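PDB 3LOV: protoporphyrinogen oxidase from Exiguobacterium sibiricum, which probably catalyses the FAD-dependent oxidation of coproporphyrinogen III to coproporphyrin III by molecular oxygen, a step in heme b biosynthesis. Local coordinates for residues A[115-120]-A[126-131]; A[141-146]-A[193-198]; A[355-360]-A[397-402]; A[436-441]-A[451-456]. All blocks are in the same frame, centred on the assembly; numbering follows the deposited sequence.

Contact 1 (A[115-120]-A[126-131]); sequences LFRQTT and EKQEVA
Arg117 and Lys127 show how two long cationic chains can serve one junction by running past each other in roughly opposite directions, each spending its polar end on the other segment. The lysine aims at a backbone. Lys127 NZ donates to Arg117 O at 2.8 Å and to Thr119 O, likewise 2.8 Å from NZ, so two carbonyls of a type I turn running from Phe116 to Thr119 share one charged group. A bend at chi3 (-81°) brings NZ between them. It sits well above the carbonyl plane of Arg117 but tilts only modestly from that of Thr119. On the way, the aliphatic part of the chain is used too, Lys127 CD lying 3.9 Å from Thr119 CG2.

The arginine takes the other course, out to the helix surface. Arg117 NH2 donates to Gln128 OE1 over 3.1 Å in a nearly straight bond (165°). The acceptor lies in the guanidinium plane, yet NH2 stands well above the plane of the amide, the two flat groups being 74° apart. Over one guanidinium face lie Lys127 O and Gln128 CA, and Arg117 NH1 approaches Ala131 CB to 3.4 Å. Outside partners complete the polar ends: Glu124 forms a salt bridge with Arg117, and Asp132 accepts from Gln128 NE2.

The contact thus ties the end of helix 113-116 and its turn to helix 124-135. Beneath it, Phe116 and Val130 pack on Leu162 of helix 160-172 and on Pro110 of strand 109-110.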
loop_
_atom_site.group_PDB
_atom_site.type_symbol
_atom_site.label_atom_id
_atom_site.label_comp_id
_atom_site.label_asym_id
_atom_site.label_seq_id
_atom_site.Cartn_x
_atom_site.Cartn_y
_atom_site.Cartn_z
ATOM N N LEU A 115 -17.562 25.449 -8.512
ATOM C CA LEU A 115 -17.558 24.133 -9.150
ATOM C C LEU A 115 -17.790 23.061 -8.088
ATOM O O LEU A 115 -18.594 22.128 -8.280
ATOM C CB LEU A 115 -16.211 23.890 -9.818
ATOM C CG LEU A 115 -16.192 23.469 -11.272
ATOM C CD1 LEU A 115 -16.661 24.644 -12.159
ATOM C CD2 LEU A 115 -14.757 23.028 -11.587
ATOM N N PHE A 116 -17.114 23.238 -6.953
ATOM C CA PHE A 116 -17.218 22.305 -5.842
ATOM C C PHE A 116 -18.624 22.188 -5.288
ATOM O O PHE A 116 -19.074 21.085 -4.955
ATOM C CB PHE A 116 -16.290 22.667 -4.685
ATOM C CG PHE A 116 -16.378 21.697 -3.569
ATOM C CD1 PHE A 116 -15.771 20.439 -3.694
ATOM C CD2 PHE A 116 -17.127 21.990 -2.435
ATOM C CE1 PHE A 116 -15.890 19.491 -2.673
ATOM C CE2 PHE A 116 -17.256 21.058 -1.409
ATOM C CZ PHE A 116 -16.644 19.806 -1.525
ATOM N N ARG A 117 -19.301 23.313 -5.158
ATOM C CA ARG A 117 -20.618 23.323 -4.519
ATOM C C ARG A 117 -21.764 22.820 -5.424
ATOM O O ARG A 117 -22.935 22.868 -5.033
ATOM C CB ARG A 117 -20.933 24.720 -4.015
ATOM C CG ARG A 117 -19.977 25.190 -2.945
ATOM C CD ARG A 117 -20.228 26.630 -2.572
ATOM N NE ARG A 117 -21.527 26.804 -1.913
ATOM C CZ ARG A 117 -21.828 27.794 -1.070
ATOM N NH1 ARG A 117 -20.938 28.733 -0.748
ATOM N NH2 ARG A 117 -23.029 27.829 -0.520
ATOM N N GLN A 118 -21.420 22.360 -6.625
ATOM C CA GLN A 118 -22.321 21.577 -7.453
ATOM C C GLN A 118 -22.526 20.147 -6.890
ATOM O O GLN A 118 -23.468 19.447 -7.281
ATOM C CB GLN A 118 -21.788 21.474 -8.875
ATOM C CG GLN A 118 -21.551 22.830 -9.549
ATOM C CD GLN A 118 -21.230 22.719 -11.037
ATOM O OE1 GLN A 118 -21.363 21.653 -11.640
ATOM N NE2 GLN A 118 -20.814 23.830 -11.635
ATOM N N THR A 119 -21.632 19.716 -5.994
ATOM C CA THR A 119 -21.716 18.396 -5.424
ATOM C C THR A 119 -22.989 18.120 -4.633
ATOM O O THR A 119 -23.482 18.979 -3.908
ATOM C CB THR A 119 -20.543 18.084 -4.505
ATOM O OG1 THR A 119 -20.570 16.685 -4.261
ATOM C CG2 THR A 119 -20.599 18.893 -3.162
ATOM N N THR A 120 -23.472 16.881 -4.791
ATOM C CA THR A 120 -24.581 16.320 -4.045
ATOM C C THR A 120 -24.107 15.548 -2.804
ATOM O O THR A 120 -24.898 14.984 -2.078
ATOM C CB THR A 120 -25.440 15.372 -4.977
ATOM O OG1 THR A 120 -24.583 14.438 -5.662
ATOM C CG2 THR A 120 -26.211 16.175 -6.020
ATOM N N GLU A 126 -24.028 22.062 4.843
ATOM C CA GLU A 126 -22.620 21.622 4.972
ATOM C C GLU A 126 -21.726 22.371 3.960
ATOM O O GLU A 126 -20.650 22.820 4.308
ATOM C CB GLU A 126 -22.501 20.110 4.760
ATOM C CG GLU A 126 -23.003 19.310 5.930
ATOM C CD GLU A 126 -23.369 17.875 5.583
ATOM O OE1 GLU A 126 -23.492 17.509 4.387
ATOM O OE2 GLU A 126 -23.563 17.116 6.552
ATOM N N LYS A 127 -22.208 22.543 2.732
ATOM C CA LYS A 127 -21.478 23.306 1.721
ATOM C C LYS A 127 -21.251 24.736 2.173
ATOM O O LYS A 127 -20.127 25.223 2.148
ATOM C CB LYS A 127 -22.166 23.261 0.373
ATOM C CG LYS A 127 -22.097 21.907 -0.228
ATOM C CD LYS A 127 -22.614 21.844 -1.659
ATOM C CE LYS A 127 -24.138 21.751 -1.786
ATOM N NZ LYS A 127 -24.555 21.493 -3.224
ATOM N N GLN A 128 -22.287 25.391 2.666
ATOM C CA GLN A 128 -22.121 26.757 3.108
ATOM C C GLN A 128 -21.079 26.788 4.203
ATOM O O GLN A 128 -20.282 27.692 4.275
ATOM C CB GLN A 128 -23.418 27.329 3.628
ATOM C CG GLN A 128 -23.331 28.804 4.041
ATOM C CD GLN A 128 -22.970 29.693 2.865
ATOM O OE1 GLN A 128 -23.677 29.735 1.863
ATOM N NE2 GLN A 128 -21.865 30.386 2.978
ATOM N N GLU A 129 -21.097 25.802 5.069
ATOM C CA GLU A 129 -20.137 25.769 6.184
ATOM C C GLU A 129 -18.676 25.570 5.732
ATOM O O GLU A 129 -17.759 26.099 6.349
ATOM C CB GLU A 129 -20.519 24.666 7.155
ATOM C CG GLU A 129 -19.418 24.272 8.074
ATOM C CD GLU A 129 -19.815 23.133 8.986
ATOM O OE1 GLU A 129 -20.559 22.217 8.553
ATOM O OE2 GLU A 129 -19.358 23.156 10.130
ATOM N N VAL A 130 -18.480 24.784 4.687
ATOM C CA VAL A 130 -17.138 24.574 4.115
ATOM C C VAL A 130 -16.652 25.874 3.525
ATOM O O VAL A 130 -15.538 26.290 3.810
ATOM C CB VAL A 130 -17.142 23.414 3.070
ATOM C CG1 VAL A 130 -15.883 23.372 2.280
ATOM C CG2 VAL A 130 -17.346 22.114 3.829
ATOM N N ALA A 131 -17.530 26.585 2.824
ATOM C CA ALA A 131 -17.146 27.851 2.198
ATOM C C ALA A 131 -16.726 28.879 3.240
ATOM O O ALA A 131 -15.666 29.509 3.105
ATOM C CB ALA A 131 -18.254 28.395 1.281
#

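Contact 2 (A[141-146]-A[193-198]); sequences LRIPEQ and ANEQKA
Ile143 meets Glu195 and Gln196 with two of its methyl groups, and the pair of methyls illustrates how one residue can be snug on one branch and loose on the other. The snug branch is CD1. Ile143 CD1 rests on the backbone and the first side-chain carbons of helix 189-198, 3.6 Å from Gln196 N and 3.7 Å from Gln196 CB. Ile143 CD1 also lies along the glutamate, 3.8 Å from Glu195 CG and 3.9 Å from Glu195 CD. This is possible because Glu195 leaves the helix with CG opposite its backbone N (chi1 -172°) and continues extended, offering a flank of methylenes to the methyl while its carboxylate travels on.

The looser branch is Ile143 CG2, whose partner is the amide oxygen Gln196 OE1, 3.5 Å from Ile143 CG2. Here the two side chains cross at about a right angle, and the glutamine is exposed, touching a neighbouring molecule in the crystal.

Glu195 is buried, and helix 150-158 answers its acid: Tyr153 OH hydrogen-bonds to OE1, and Arg157 NE forms a salt bridge with OE2. The same helix also meets the loop, Leu141 packing on Arg157 and Pro144 on Tyr153.

No hydrogen bond or salt bridge joins the two segments, so the loop is held to helix 189-198 by van der Waals contact alone. The isoleucine apparently shields the aliphatic stem of a buried acid, and the polar work is left to the tyrosine and arginine beyond it.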
loop_
_atom_site.group_PDB
_atom_site.type_symbol
_atom_site.label_atom_id
_atom_site.label_comp_id
_atom_site.label_asym_id
_atom_site.label_seq_id
_atom_site.Cartn_x
_atom_site.Cartn_y
_atom_site.Cartn_z
ATOM N N LEU A 141 -6.761 29.408 14.604
ATOM C CA LEU A 141 -5.939 28.318 14.019
ATOM C C LEU A 141 -4.446 28.571 14.191
ATOM O O LEU A 141 -3.995 29.720 14.106
ATOM C CB LEU A 141 -6.203 28.163 12.526
ATOM C CG LEU A 141 -7.602 27.703 12.124
ATOM C CD1 LEU A 141 -7.824 27.963 10.654
ATOM C CD2 LEU A 141 -7.812 26.230 12.510
ATOM N N ARG A 142 -3.677 27.502 14.413
ATOM C CA ARG A 142 -2.207 27.550 14.482
ATOM C C ARG A 142 -1.624 26.457 13.610
ATOM O O ARG A 142 -2.102 25.312 13.643
ATOM C CB ARG A 142 -1.711 27.289 15.911
ATOM C CG ARG A 142 -2.136 28.308 16.931
ATOM C CD ARG A 142 -1.415 29.642 16.741
ATOM N NE ARG A 142 -1.853 30.608 17.756
ATOM C CZ ARG A 142 -2.857 31.478 17.619
ATOM N NH1 ARG A 142 -3.577 31.562 16.501
ATOM N NH2 ARG A 142 -3.151 32.288 18.623
ATOM N N ILE A 143 -0.603 26.798 12.832
ATOM C CA ILE A 143 0.165 25.801 12.066
ATOM C C ILE A 143 0.763 24.774 13.071
ATOM O O ILE A 143 1.416 25.175 14.049
ATOM C CB ILE A 143 1.325 26.484 11.270
ATOM C CG1 ILE A 143 0.764 27.356 10.149
ATOM C CG2 ILE A 143 2.306 25.431 10.707
ATOM C CD1 ILE A 143 0.573 26.626 8.820
ATOM N N PRO A 144 0.553 23.466 12.842
ATOM C CA PRO A 144 1.148 22.520 13.811
ATOM C C PRO A 144 2.670 22.475 13.688
ATOM O O PRO A 144 3.199 22.329 12.589
ATOM C CB PRO A 144 0.507 21.173 13.457
ATOM C CG PRO A 144 0.098 21.328 11.997
ATOM C CD PRO A 144 -0.174 22.788 11.754
ATOM N N GLU A 145 3.342 22.681 14.818
ATOM C CA GLU A 145 4.797 22.540 14.921
ATOM C C GLU A 145 5.206 21.084 15.065
ATOM O O GLU A 145 6.122 20.640 14.407
ATOM C CB GLU A 145 5.323 23.298 16.133
ATOM C CG GLU A 145 5.341 24.805 15.958
ATOM C CD GLU A 145 6.364 25.468 16.867
ATOM O OE1 GLU A 145 7.576 25.413 16.539
ATOM O OE2 GLU A 145 5.954 26.031 17.905
ATOM N N GLN A 146 4.526 20.359 15.940
ATOM C CA GLN A 146 4.727 18.916 16.115
ATOM C C GLN A 146 3.682 18.179 15.265
ATOM O O GLN A 146 2.567 18.685 15.055
ATOM C CB GLN A 146 4.519 18.497 17.567
ATOM C CG GLN A 146 4.765 19.575 18.653
ATOM C CD GLN A 146 6.220 19.992 18.757
ATOM O OE1 GLN A 146 6.535 21.188 18.831
ATOM N NE2 GLN A 146 7.121 19.005 18.763
ATOM N N ALA A 193 2.856 22.993 4.611
ATOM C CA ALA A 193 3.847 23.860 3.942
ATOM C C ALA A 193 3.109 24.962 3.158
ATOM O O ALA A 193 3.344 26.127 3.335
ATOM C CB ALA A 193 4.760 22.996 2.982
ATOM N N ASN A 194 2.144 24.557 2.356
ATOM C CA ASN A 194 1.382 25.501 1.566
ATOM C C ASN A 194 0.502 26.428 2.374
ATOM O O ASN A 194 0.417 27.613 2.046
ATOM C CB ASN A 194 0.618 24.770 0.475
ATOM C CG ASN A 194 1.559 24.169 -0.571
ATOM O OD1 ASN A 194 1.354 23.069 -1.035
ATOM N ND2 ASN A 194 2.575 24.902 -0.932
ATOM N N GLU A 195 -0.093 25.922 3.455
ATOM C CA GLU A 195 -0.853 26.755 4.370
ATOM C C GLU A 195 0.036 27.845 4.975
ATOM O O GLU A 195 -0.387 28.994 5.178
ATOM C CB GLU A 195 -1.425 25.903 5.526
ATOM C CG GLU A 195 -2.386 26.659 6.429
ATOM C CD GLU A 195 -3.051 25.822 7.553
ATOM O OE1 GLU A 195 -2.814 24.609 7.654
ATOM O OE2 GLU A 195 -3.813 26.410 8.358
ATOM N N GLN A 196 1.248 27.460 5.348
ATOM C CA GLN A 196 2.149 28.388 5.983
ATOM C C GLN A 196 2.578 29.495 4.989
ATOM O O GLN A 196 2.668 30.656 5.353
ATOM C CB GLN A 196 3.344 27.613 6.509
ATOM C CG GLN A 196 4.359 28.453 7.258
ATOM C CD GLN A 196 5.195 27.610 8.215
ATOM O OE1 GLN A 196 4.828 26.484 8.569
ATOM N NE2 GLN A 196 6.327 28.152 8.634
ATOM N N LYS A 197 2.795 29.109 3.744
ATOM C CA LYS A 197 3.186 30.028 2.660
ATOM C C LYS A 197 2.037 30.982 2.289
ATOM O O LYS A 197 2.222 32.212 2.221
ATOM C CB LYS A 197 3.565 29.187 1.441
ATOM C CG LYS A 197 4.479 29.822 0.428
ATOM C CD LYS A 197 5.346 28.742 -0.245
ATOM C CE LYS A 197 6.176 29.315 -1.407
ATOM N NZ LYS A 197 5.388 29.355 -2.685
ATOM N N ALA A 198 0.846 30.408 2.075
ATOM C CA ALA A 198 -0.328 31.149 1.600
ATOM C C ALA A 198 -1.129 31.782 2.728
ATOM O O ALA A 198 -2.081 32.532 2.462
ATOM C CB ALA A 198 -1.226 30.247 0.741
#

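Contact 3 (A[355-360]-A[397-402])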
loop_
_atom_site.group_PDB
_atom_site.type_symbol
_atom_site.label_atom_id
_atom_site.label_comp_id
_atom_site.label_asym_id
_atom_site.label_seq_id
_atom_site.Cartn_x
_atom_site.Cartn_y
_atom_site.Cartn_z
ATOM N N PRO A 355 -8.519 -6.756 -22.512
ATOM C CA PRO A 355 -8.886 -5.989 -23.702
ATOM C C PRO A 355 -10.351 -6.119 -24.164
ATOM O O PRO A 355 -10.973 -5.104 -24.531
ATOM C CB PRO A 355 -7.942 -6.560 -24.771
ATOM C CG PRO A 355 -7.613 -7.957 -24.278
ATOM C CD PRO A 355 -7.482 -7.764 -22.803
ATOM N N ASP A 356 -10.895 -7.338 -24.153
ATOM C CA ASP A 356 -12.245 -7.564 -24.687
ATOM C C ASP A 356 -13.231 -8.004 -23.634
ATOM O O ASP A 356 -14.069 -8.876 -23.879
ATOM C CB ASP A 356 -12.178 -8.611 -25.781
ATOM C CG ASP A 356 -11.386 -8.127 -26.959
ATOM O OD1 ASP A 356 -11.844 -7.146 -27.587
ATOM O OD2 ASP A 356 -10.299 -8.689 -27.215
ATOM N N HIS A 357 -13.129 -7.406 -22.454
ATOM C CA HIS A 357 -13.988 -7.784 -21.348
ATOM C C HIS A 357 -14.219 -6.641 -20.395
ATOM O O HIS A 357 -13.504 -5.644 -20.415
ATOM C CB HIS A 357 -13.372 -8.949 -20.560
ATOM C CG HIS A 357 -13.209 -10.204 -21.351
ATOM N ND1 HIS A 357 -12.222 -10.358 -22.300
ATOM C CD2 HIS A 357 -13.878 -11.380 -21.307
ATOM C CE1 HIS A 357 -12.290 -11.575 -22.806
ATOM N NE2 HIS A 357 -13.291 -12.214 -22.224
ATOM N N THR A 358 -15.235 -6.820 -19.553
ATOM C CA THR A 358 -15.531 -5.927 -18.474
ATOM C C THR A 358 -15.053 -6.670 -17.245
ATOM O O THR A 358 -15.513 -7.789 -16.958
ATOM C CB THR A 358 -17.029 -5.637 -18.406
ATOM O OG1 THR A 358 -17.407 -4.929 -19.593
ATOM C CG2 THR A 358 -17.390 -4.785 -17.195
ATOM N N VAL A 359 -14.112 -6.058 -16.522
ATOM C CA VAL A 359 -13.569 -6.682 -15.322
ATOM C C VAL A 359 -13.666 -5.739 -14.146
ATOM O O VAL A 359 -13.154 -4.607 -14.210
ATOM C CB VAL A 359 -12.129 -7.090 -15.540
ATOM C CG1 VAL A 359 -11.580 -7.809 -14.297
ATOM C CG2 VAL A 359 -12.025 -7.970 -16.822
ATOM N N LEU A 360 -14.317 -6.220 -13.083
ATOM C CA LEU A 360 -14.483 -5.458 -11.850
ATOM C C LEU A 360 -13.597 -6.088 -10.753
ATOM O O LEU A 360 -13.558 -7.303 -10.593
ATOM C CB LEU A 360 -15.966 -5.380 -11.423
ATOM C CG LEU A 360 -17.011 -4.714 -12.364
ATOM C CD1 LEU A 360 -18.431 -4.741 -11.759
ATOM C CD2 LEU A 360 -16.644 -3.266 -12.703
ATOM N N GLU A 397 -23.834 -11.477 -13.929
ATOM C CA GLU A 397 -23.517 -12.904 -14.057
ATOM C C GLU A 397 -22.057 -13.043 -14.474
ATOM O O GLU A 397 -21.764 -13.145 -15.663
ATOM C CB GLU A 397 -24.449 -13.577 -15.081
ATOM N N PRO A 398 -21.125 -13.042 -13.500
ATOM C CA PRO A 398 -19.699 -13.077 -13.880
ATOM C C PRO A 398 -19.302 -14.394 -14.534
ATOM O O PRO A 398 -19.757 -15.450 -14.124
ATOM C CB PRO A 398 -18.956 -12.864 -12.555
ATOM C CG PRO A 398 -19.891 -13.270 -11.498
ATOM C CD PRO A 398 -21.312 -13.142 -12.041
ATOM N N LYS A 399 -18.483 -14.302 -15.574
ATOM C CA LYS A 399 -17.976 -15.463 -16.277
ATOM C C LYS A 399 -16.919 -16.172 -15.430
ATOM O O LYS A 399 -16.741 -17.382 -15.500
ATOM C CB LYS A 399 -17.392 -15.015 -17.621
ATOM C CG LYS A 399 -16.752 -16.129 -18.397
ATOM C CD LYS A 399 -16.576 -15.778 -19.882
ATOM C CE LYS A 399 -15.571 -14.658 -20.099
ATOM N NZ LYS A 399 -14.855 -14.836 -21.376
ATOM N N GLN A 400 -16.209 -15.417 -14.611
ATOM C CA GLN A 400 -15.160 -16.008 -13.785
ATOM C C GLN A 400 -14.903 -15.078 -12.607
ATOM O O GLN A 400 -15.036 -13.860 -12.763
ATOM C CB GLN A 400 -13.885 -16.189 -14.598
ATOM C CG GLN A 400 -12.872 -17.106 -13.907
ATOM C CD GLN A 400 -11.516 -17.064 -14.544
ATOM O OE1 GLN A 400 -11.331 -16.487 -15.614
ATOM N NE2 GLN A 400 -10.549 -17.685 -13.892
ATOM N N VAL A 401 -14.559 -15.657 -11.452
ATOM C CA VAL A 401 -14.231 -14.894 -10.264
ATOM C C VAL A 401 -12.853 -15.316 -9.751
ATOM O O VAL A 401 -12.550 -16.480 -9.715
ATOM C CB VAL A 401 -15.351 -15.023 -9.198
ATOM C CG1 VAL A 401 -15.087 -14.140 -8.010
ATOM C CG2 VAL A 401 -16.674 -14.640 -9.817
ATOM N N ILE A 402 -12.007 -14.344 -9.403
ATOM C CA ILE A 402 -10.656 -14.601 -8.880
ATOM C C ILE A 402 -10.598 -13.918 -7.521
ATOM O O ILE A 402 -10.734 -12.675 -7.416
ATOM C CB ILE A 402 -9.537 -14.029 -9.829
ATOM C CG1 ILE A 402 -9.659 -14.610 -11.260
ATOM C CG2 ILE A 402 -8.083 -14.272 -9.225
ATOM C CD1 ILE A 402 -9.125 -13.645 -12.452
#
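The Lys399 ammonium reaches the edge of the His357 ring at one end of a mixed beta sheet, beside a classic beta bulge in which Lys399 and Gln400 both face Ile316. Strands 357-364 and 400-411 are not neighbours; strand 307-318 runs between them, antiparallel to each. The example shows how a long side chain can span an intervening strand.

Of the polar interactions across the contact, there is one: Lys399 NZ donates to His357 NE2 over 3.2 Å. The ammonium comes in at the edge of the imidazole, only 9° from the ring plane, and the two side chains meet at about a right angle. The lysine gets there by leaving the backbone with CG anti to N (chi1 176°) and bending at chi3 (67°) and again at chi4. A donating ammonium would be expected to disfavour a second proton on the histidine. Asp318 makes a long, weak ion pair with the same lysine.

Aromatic packing is supplied from outside, where Phe53 and the His357 ring meet edge-to-face. A leucine in place of His357 would probably leave the Lys399 ammonium without its ring-nitrogen acceptor and disturb the packing against Phe53.

Backbone hydrogen bonds supply the regular framework. Thr358 pairs with Phe317 on one flank of strand 307-318, while Lys399 and Gln400 both bond to Ile316 on the other, as the bulge requires.

Van der Waals contact between the two segments is slight and confined to the same ring edge: Lys399 NZ lies 3.6 Å from His357 CD2, and Lys399 CE is 3.9 Å from that same carbon.

Contact 4 (A[436-441]-A[451-456]); sequences YLAGLA and VASAKT
Ala438 and Ser453 bring their backbones to within 5.3 Å, CA to CA, where the chain leaves strand 435-437 and passes helix 447-463, and the next residue, Gly439, takes a backbone conformation (phi 128°) that leaves no room for a side chain beside the carbonyl oxygen of Ala438.

Ser453 carries the bridge. With OG anti to its backbone N (chi1 -179°), the hydroxyl projects from the helix, and Ser453 OG accepts from Gly439 N over 3.1 Å, with an N-H...O angle of 164°. The same OG is hydrogen-bonded to Asp443 OD2, so one hydroxyl connects the helix, the glycine and the loop that precedes the helix. Packing around it is close: Ala438 CA is 3.3 Å from Ser453 OG, and Ala438 CB is 3.4 Å from that oxygen. The alanine methyl also lies over the helix backbone, Ala438 CB being 4.0 Å from Ala454 N. An alanine in place of Ser453 would probably leave the Gly439 amide without its acceptor and Asp443 without a hydroxyl partner, loosening the tie between loop and helix.

All of this borders the cofactor. Gly439 touches the bound FAD, Leu440 is one of its binding residues, and Ala438 packs on Thr15, another of them. A strand at the margin of a parallel sheet, a glycine touching the dinucleotide and a helix packed against the segment that follows the strand fit the Rossmann-like FAD-binding domain of flavin-containing amine oxidases.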
loop_
_atom_site.group_PDB
_atom_site.type_symbol
_atom_site.label_atom_id
_atom_site.label_comp_id
_atom_site.label_asym_id
_atom_site.label_seq_id
_atom_site.Cartn_x
_atom_site.Cartn_y
_atom_site.Cartn_z
ATOM N N TYR A 436 19.110 -6.691 10.805
ATOM C CA TYR A 436 18.516 -5.485 10.215
ATOM C C TYR A 436 17.103 -5.856 9.791
ATOM O O TYR A 436 16.792 -7.041 9.566
ATOM C CB TYR A 436 19.361 -4.966 9.017
ATOM C CG TYR A 436 20.777 -4.551 9.402
ATOM C CD1 TYR A 436 21.823 -5.482 9.508
ATOM C CD2 TYR A 436 21.067 -3.240 9.674
ATOM C CE1 TYR A 436 23.124 -5.072 9.921
ATOM C CE2 TYR A 436 22.355 -2.823 10.066
ATOM C CZ TYR A 436 23.365 -3.750 10.186
ATOM O OH TYR A 436 24.589 -3.277 10.561
ATOM N N LEU A 437 16.237 -4.849 9.761
ATOM C CA LEU A 437 14.826 -4.988 9.386
ATOM C C LEU A 437 14.474 -4.125 8.179
ATOM O O LEU A 437 14.903 -2.974 8.096
ATOM C CB LEU A 437 13.934 -4.524 10.561
ATOM C CG LEU A 437 14.240 -5.081 11.935
ATOM C CD1 LEU A 437 13.382 -4.446 13.021
ATOM C CD2 LEU A 437 14.027 -6.584 11.927
ATOM N N ALA A 438 13.621 -4.651 7.296
ATOM C CA ALA A 438 13.118 -3.908 6.143
ATOM C C ALA A 438 11.778 -4.469 5.696
ATOM O O ALA A 438 11.438 -5.618 5.964
ATOM C CB ALA A 438 14.149 -3.948 4.966
ATOM N N GLY A 439 10.996 -3.631 5.040
ATOM C CA GLY A 439 9.674 -3.992 4.608
ATOM C C GLY A 439 8.569 -3.044 5.012
ATOM O O GLY A 439 8.796 -1.955 5.534
ATOM N N LEU A 440 7.345 -3.487 4.770
ATOM C CA LEU A 440 6.199 -2.573 4.808
ATOM C C LEU A 440 5.818 -2.084 6.196
ATOM O O LEU A 440 5.083 -1.094 6.306
ATOM C CB LEU A 440 5.003 -3.195 4.122
ATOM C CG LEU A 440 4.027 -4.127 4.851
ATOM C CD1 LEU A 440 2.765 -4.102 3.984
ATOM C CD2 LEU A 440 4.549 -5.546 5.028
ATOM N N ALA A 441 6.322 -2.752 7.236
ATOM C CA ALA A 441 6.034 -2.330 8.625
ATOM C C ALA A 441 6.773 -1.039 8.942
ATOM O O ALA A 441 6.404 -0.296 9.886
ATOM C CB ALA A 441 6.499 -3.378 9.601
ATOM N N VAL A 451 11.033 -1.002 -1.526
ATOM C CA VAL A 451 12.280 -1.064 -2.275
ATOM C C VAL A 451 13.346 -0.160 -1.642
ATOM O O VAL A 451 14.454 -0.626 -1.387
ATOM C CB VAL A 451 12.091 -0.751 -3.775
ATOM C CG1 VAL A 451 13.467 -0.586 -4.471
ATOM C CG2 VAL A 451 11.212 -1.847 -4.439
ATOM N N ALA A 452 12.997 1.086 -1.334
ATOM C CA ALA A 452 13.873 1.971 -0.614
ATOM C C ALA A 452 14.296 1.416 0.738
ATOM O O ALA A 452 15.431 1.669 1.213
ATOM C CB ALA A 452 13.197 3.360 -0.392
ATOM N N SER A 453 13.358 0.758 1.423
ATOM C CA SER A 453 13.630 0.195 2.749
ATOM C C SER A 453 14.757 -0.833 2.599
ATOM O O SER A 453 15.772 -0.756 3.313
ATOM C CB SER A 453 12.342 -0.436 3.349
ATOM O OG SER A 453 12.522 -0.995 4.644
ATOM N N ALA A 454 14.598 -1.744 1.648
ATOM C CA ALA A 454 15.655 -2.713 1.299
ATOM C C ALA A 454 16.994 -2.011 0.953
ATOM O O ALA A 454 18.016 -2.338 1.534
ATOM C CB ALA A 454 15.219 -3.649 0.125
ATOM N N LYS A 455 16.981 -1.045 0.028
ATOM C CA LYS A 455 18.215 -0.372 -0.386
ATOM C C LYS A 455 18.916 0.321 0.786
ATOM O O LYS A 455 20.133 0.163 0.984
ATOM C CB LYS A 455 17.927 0.650 -1.472
ATOM C CG LYS A 455 19.174 1.138 -2.247
ATOM C CD LYS A 455 18.820 2.383 -3.070
ATOM C CE LYS A 455 19.816 2.653 -4.196
ATOM N NZ LYS A 455 21.135 2.088 -3.877
ATOM N N THR A 456 18.171 1.091 1.575
ATOM C CA THR A 456 18.808 1.740 2.721
ATOM C C THR A 456 19.354 0.694 3.733
ATOM O O THR A 456 20.412 0.911 4.315
ATOM C CB THR A 456 17.850 2.723 3.410
ATOM O OG1 THR A 456 17.247 3.536 2.406
ATOM C CG2 THR A 456 18.584 3.636 4.378
#

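The four contacts follow one another along the chain in numerical order, each closing before the next opens, and none touches another. Contacts 1 and 2 are the nearest pair, with centres 24 Å apart, both in the helical region between residues 113 and 207, on the same side of the chain's centre. The centre of contact 3 is about 47 Å from that of contact 2, across the chain's centre, at the mixed sheet. Contact 4 lies nearest the middle, its centre about 14 Å from the chain's centre, where the parallel sheet meets FAD. Contacts 1 to 3 thus join peripheral parts, by hydrogen bonds in contacts 1 and 3 and van der Waals packing in contact 2, whereas contact 4 alone borders the cofactor site.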